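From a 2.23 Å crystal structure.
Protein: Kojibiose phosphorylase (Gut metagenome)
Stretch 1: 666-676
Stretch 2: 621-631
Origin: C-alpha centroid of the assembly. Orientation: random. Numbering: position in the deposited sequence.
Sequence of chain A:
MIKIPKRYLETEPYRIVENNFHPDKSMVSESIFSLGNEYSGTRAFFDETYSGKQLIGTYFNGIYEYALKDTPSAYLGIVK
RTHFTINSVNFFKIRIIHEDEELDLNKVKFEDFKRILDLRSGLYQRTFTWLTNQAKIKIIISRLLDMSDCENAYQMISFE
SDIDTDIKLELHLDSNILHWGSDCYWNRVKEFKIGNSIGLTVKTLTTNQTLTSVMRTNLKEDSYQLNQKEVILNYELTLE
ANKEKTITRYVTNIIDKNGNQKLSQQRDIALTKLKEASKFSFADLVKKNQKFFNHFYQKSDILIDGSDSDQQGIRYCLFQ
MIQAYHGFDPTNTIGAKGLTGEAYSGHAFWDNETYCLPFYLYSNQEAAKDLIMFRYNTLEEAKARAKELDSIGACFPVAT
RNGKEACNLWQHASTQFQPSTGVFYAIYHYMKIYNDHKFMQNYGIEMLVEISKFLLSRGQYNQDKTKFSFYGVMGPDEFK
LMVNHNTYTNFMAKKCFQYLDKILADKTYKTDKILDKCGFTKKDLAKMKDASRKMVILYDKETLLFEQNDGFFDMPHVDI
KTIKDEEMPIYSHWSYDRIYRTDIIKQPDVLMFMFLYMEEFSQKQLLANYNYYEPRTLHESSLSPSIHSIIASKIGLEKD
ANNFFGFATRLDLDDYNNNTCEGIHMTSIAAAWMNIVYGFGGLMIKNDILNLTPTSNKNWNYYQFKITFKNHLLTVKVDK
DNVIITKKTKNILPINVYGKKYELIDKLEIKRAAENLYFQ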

# COMPACT_ATOMS: atom_id res chain seq x y z
N MET A 666 -13.67 -11.39 -20.27
CA MET A 666 -15.04 -11.01 -20.64
C MET A 666 -15.00 -9.71 -21.46
O MET A 666 -15.64 -9.64 -22.50
CB MET A 666 -15.85 -10.85 -19.35
CG MET A 666 -17.28 -11.33 -19.44
SD MET A 666 -17.44 -12.96 -20.18
CE MET A 666 -18.40 -12.50 -21.62
N THR A 667 -14.26 -8.70 -21.01
CA THR A 667 -14.17 -7.38 -21.70
C THR A 667 -13.55 -7.57 -23.09
O THR A 667 -14.03 -6.97 -24.04
CB THR A 667 -13.39 -6.34 -20.91
OG1 THR A 667 -14.20 -6.04 -19.78
CG2 THR A 667 -13.17 -5.06 -21.68
N SER A 668 -12.52 -8.39 -23.18
CA SER A 668 -11.84 -8.72 -24.46
C SER A 668 -12.85 -9.38 -25.41
O SER A 668 -12.86 -9.04 -26.61
CB SER A 668 -10.64 -9.57 -24.24
OG SER A 668 -10.31 -10.19 -25.47
N ILE A 669 -13.70 -10.24 -24.86
CA ILE A 669 -14.76 -10.95 -25.62
C ILE A 669 -15.76 -9.91 -26.14
O ILE A 669 -16.07 -9.98 -27.35
CB ILE A 669 -15.38 -12.06 -24.75
CG1 ILE A 669 -14.39 -13.22 -24.63
CG2 ILE A 669 -16.72 -12.54 -25.28
CD1 ILE A 669 -14.78 -14.27 -23.65
N ALA A 670 -16.23 -8.99 -25.29
CA ALA A 670 -17.19 -7.92 -25.65
C ALA A 670 -16.54 -7.02 -26.71
O ALA A 670 -17.24 -6.62 -27.63
CB ALA A 670 -17.59 -7.11 -24.45
N ALA A 671 -15.25 -6.73 -26.55
CA ALA A 671 -14.50 -5.78 -27.40
C ALA A 671 -14.45 -6.29 -28.84
O ALA A 671 -14.31 -5.46 -29.73
CB ALA A 671 -13.11 -5.58 -26.86
N ALA A 672 -14.52 -7.61 -29.06
CA ALA A 672 -14.42 -8.19 -30.42
C ALA A 672 -15.68 -7.78 -31.18
O ALA A 672 -15.57 -7.31 -32.34
CB ALA A 672 -14.25 -9.69 -30.35
N TRP A 673 -16.83 -7.88 -30.52
CA TRP A 673 -18.12 -7.47 -31.11
C TRP A 673 -18.05 -5.97 -31.40
O TRP A 673 -18.43 -5.56 -32.49
CB TRP A 673 -19.29 -7.81 -30.19
CG TRP A 673 -20.60 -7.34 -30.75
CD1 TRP A 673 -21.44 -8.03 -31.56
CD2 TRP A 673 -21.21 -6.05 -30.55
NE1 TRP A 673 -22.54 -7.29 -31.86
CE2 TRP A 673 -22.44 -6.07 -31.25
CE3 TRP A 673 -20.87 -4.91 -29.82
CZ2 TRP A 673 -23.29 -4.97 -31.27
CZ3 TRP A 673 -21.71 -3.83 -29.84
CH2 TRP A 673 -22.92 -3.86 -30.55
N MET A 674 -17.60 -5.19 -30.42
CA MET A 674 -17.49 -3.72 -30.51
C MET A 674 -16.59 -3.33 -31.69
O MET A 674 -17.00 -2.44 -32.47
CB MET A 674 -16.87 -3.15 -29.24
CG MET A 674 -17.65 -3.52 -28.02
SD MET A 674 -18.76 -2.19 -27.68
CE MET A 674 -17.65 -1.02 -26.90
N ASN A 675 -15.40 -3.94 -31.76
CA ASN A 675 -14.41 -3.69 -32.84
C ASN A 675 -15.09 -3.93 -34.20
O ASN A 675 -14.79 -3.16 -35.15
CB ASN A 675 -13.13 -4.51 -32.70
CG ASN A 675 -11.92 -3.79 -33.25
OD1 ASN A 675 -10.82 -3.95 -32.72
ND2 ASN A 675 -12.09 -3.03 -34.34
N ILE A 676 -15.97 -4.93 -34.30
CA ILE A 676 -16.63 -5.27 -35.61
C ILE A 676 -17.72 -4.23 -35.91
O ILE A 676 -17.67 -3.65 -37.02
CB ILE A 676 -17.13 -6.73 -35.62
CG1 ILE A 676 -15.95 -7.71 -35.68
CG2 ILE A 676 -18.11 -6.93 -36.77
CD1 ILE A 676 -16.32 -9.20 -35.55
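Stretch 2 621-631: SSLSPSIHSII

Stretch 1 is helical throughout, from M666 to I676, and the helix runs on beyond it. Stretch 2 begins differently: S621 to S624 form a type I beta turn, closed by a weak hydrogen bond from S624 N to S621 O at 3.3 Å, and the chain then winds into a helix that also continues past I631. The two helices run in the same direction, with 5° between their N-to-C directions, and their axes approach to 9.1 Å. In this nearly parallel pair helix faces helix from A671 onward, where stretch 1 meets S626, S629 and I630; before that, stretch 1 meets S622 and L623.

Along stretch 1 the facing positions are T667, S668, A671, M674 and N675, a spacing of three and four residues that returns to the same side of the helix. M666 points its CA-to-CB bond away and takes no part. T667 points toward stretch 2, and its CG2 lies 3.8 Å from CG of L623, a methyl packed against a leucine branch point. L623 leaves its backbone sideways, but the end of its side chain comes nearer, which brings it within reach of the threonine.

S668 meets the turn rather than the helix. Its CB lies 3.8 Å from CB of S622, and the two CA atoms are 5.3 Å apart, with a serine on each side of the gap. Water joins the pair twice. S668 N donates to the oxygen of water 1 at 3.0 Å, and that oxygen lies 2.7 Å from S622 OG; water 2 donates to S622 O, with its oxygen 2.7 Å from that atom, and makes a weak hydrogen bond with S668 OG at 3.2 Å. Polar groups at this end are thus linked through solvent, without a direct hydrogen bond between the two serines.

I669 and A670 are out of reach, and the next contact comes one turn after T667. A671 points its CA-to-CB bond toward stretch 2, and its CB lies 3.4 Å from S626 OG. A methyl is all that A671 offers, and the serine hydroxyl sits close over it.

A672 points away and W673 is out of reach. M674 returns toward stretch 2 and meets I630: CD1 of I630 is 3.9 Å from M674 O and 4.4 Å from M674 CB, so the isoleucine end lies against backbone as well as side chain.

N675 has the largest covered area of any residue here. It leaves the backbone sideways, but its amide reaches across, and ND2 donates to S629 OG at 2.8 Å with a nearly straight N-H...O angle of 168°. The same side chain brings OD1 to 3.4 Å from S626 CA, and N675 CA lies 4.1 Å from I630 CG1. The CA atoms of N675 and S626 are 5.3 Å apart, so the close spacing at S668 recurs seven residues later. I676 points away. The pattern to read is a serine or an alanine at S622, S626, S668 and A671, where backbones or side chains come close, and one asparagine, N675, which shares the second close CA pair with S626 and supplies the single direct hydrogen bond.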

# COMPACT_ATOMS: atom_id res chain seq x y z
N SER A 621 -3.91 -3.21 -21.06
CA SER A 621 -5.27 -3.76 -20.87
C SER A 621 -5.85 -4.35 -22.16
O SER A 621 -5.52 -3.90 -23.30
CB SER A 621 -6.20 -2.74 -20.29
OG SER A 621 -6.33 -1.67 -21.18
N SER A 622 -6.74 -5.31 -21.97
CA SER A 622 -7.52 -5.94 -23.05
C SER A 622 -8.49 -4.89 -23.62
O SER A 622 -9.08 -5.15 -24.65
CB SER A 622 -8.22 -7.20 -22.56
OG SER A 622 -8.93 -6.98 -21.35
N LEU A 623 -8.57 -3.74 -22.96
CA LEU A 623 -9.52 -2.63 -23.25
C LEU A 623 -9.00 -1.75 -24.40
O LEU A 623 -9.82 -1.14 -25.11
CB LEU A 623 -9.66 -1.83 -21.95
CG LEU A 623 -10.59 -2.43 -20.88
CD1 LEU A 623 -9.95 -3.65 -20.19
CD2 LEU A 623 -10.95 -1.38 -19.85
N SER A 624 -7.68 -1.70 -24.60
CA SER A 624 -7.00 -0.65 -25.40
C SER A 624 -7.09 -0.92 -26.90
O SER A 624 -7.45 -0.02 -27.63
CB SER A 624 -5.59 -0.46 -24.94
OG SER A 624 -4.97 0.55 -25.71
N PRO A 625 -6.71 -2.10 -27.42
CA PRO A 625 -6.64 -2.31 -28.87
C PRO A 625 -7.93 -1.99 -29.65
O PRO A 625 -7.84 -1.42 -30.72
CB PRO A 625 -6.29 -3.80 -29.00
CG PRO A 625 -5.51 -4.10 -27.73
CD PRO A 625 -6.24 -3.29 -26.68
N SER A 626 -9.08 -2.38 -29.11
CA SER A 626 -10.41 -2.21 -29.77
C SER A 626 -10.78 -0.72 -29.86
O SER A 626 -11.39 -0.32 -30.87
CB SER A 626 -11.48 -3.05 -29.07
OG SER A 626 -11.76 -2.57 -27.75
N ILE A 627 -10.49 0.07 -28.84
CA ILE A 627 -10.85 1.51 -28.81
C ILE A 627 -10.03 2.23 -29.89
O ILE A 627 -10.60 3.01 -30.65
CB ILE A 627 -10.59 2.11 -27.42
CG1 ILE A 627 -11.45 1.42 -26.36
CG2 ILE A 627 -10.82 3.60 -27.45
CD1 ILE A 627 -12.90 1.47 -26.68
N HIS A 628 -8.74 1.93 -29.94
CA HIS A 628 -7.81 2.53 -30.92
C HIS A 628 -8.21 2.07 -32.34
O HIS A 628 -8.17 2.92 -33.28
CB HIS A 628 -6.35 2.22 -30.51
CG HIS A 628 -5.89 2.94 -29.28
ND1 HIS A 628 -6.00 2.41 -28.01
CD2 HIS A 628 -5.31 4.15 -29.13
CE1 HIS A 628 -5.52 3.27 -27.13
NE2 HIS A 628 -5.09 4.34 -27.80
N SER A 629 -8.58 0.79 -32.52
CA SER A 629 -9.04 0.26 -33.84
C SER A 629 -10.27 1.06 -34.27
O SER A 629 -10.32 1.47 -35.45
CB SER A 629 -9.36 -1.21 -33.85
OG SER A 629 -9.79 -1.57 -35.17
N ILE A 630 -11.21 1.29 -33.35
CA ILE A 630 -12.51 1.93 -33.67
C ILE A 630 -12.25 3.37 -34.07
O ILE A 630 -12.81 3.79 -35.08
CB ILE A 630 -13.52 1.83 -32.51
CG1 ILE A 630 -14.01 0.39 -32.37
CG2 ILE A 630 -14.66 2.82 -32.72
CD1 ILE A 630 -14.39 -0.00 -30.97
N ILE A 631 -11.43 4.08 -33.30
CA ILE A 631 -11.10 5.50 -33.59
C ILE A 631 -10.30 5.55 -34.90
O ILE A 631 -10.61 6.41 -35.71
CB ILE A 631 -10.39 6.17 -32.41
CG1 ILE A 631 -11.34 6.32 -31.22
CG2 ILE A 631 -9.79 7.52 -32.81
CD1 ILE A 631 -10.64 6.73 -29.92
O HOH W 1 -10.86 -8.68 -20.64
O HOH W 2 -8.65 -7.54 -25.94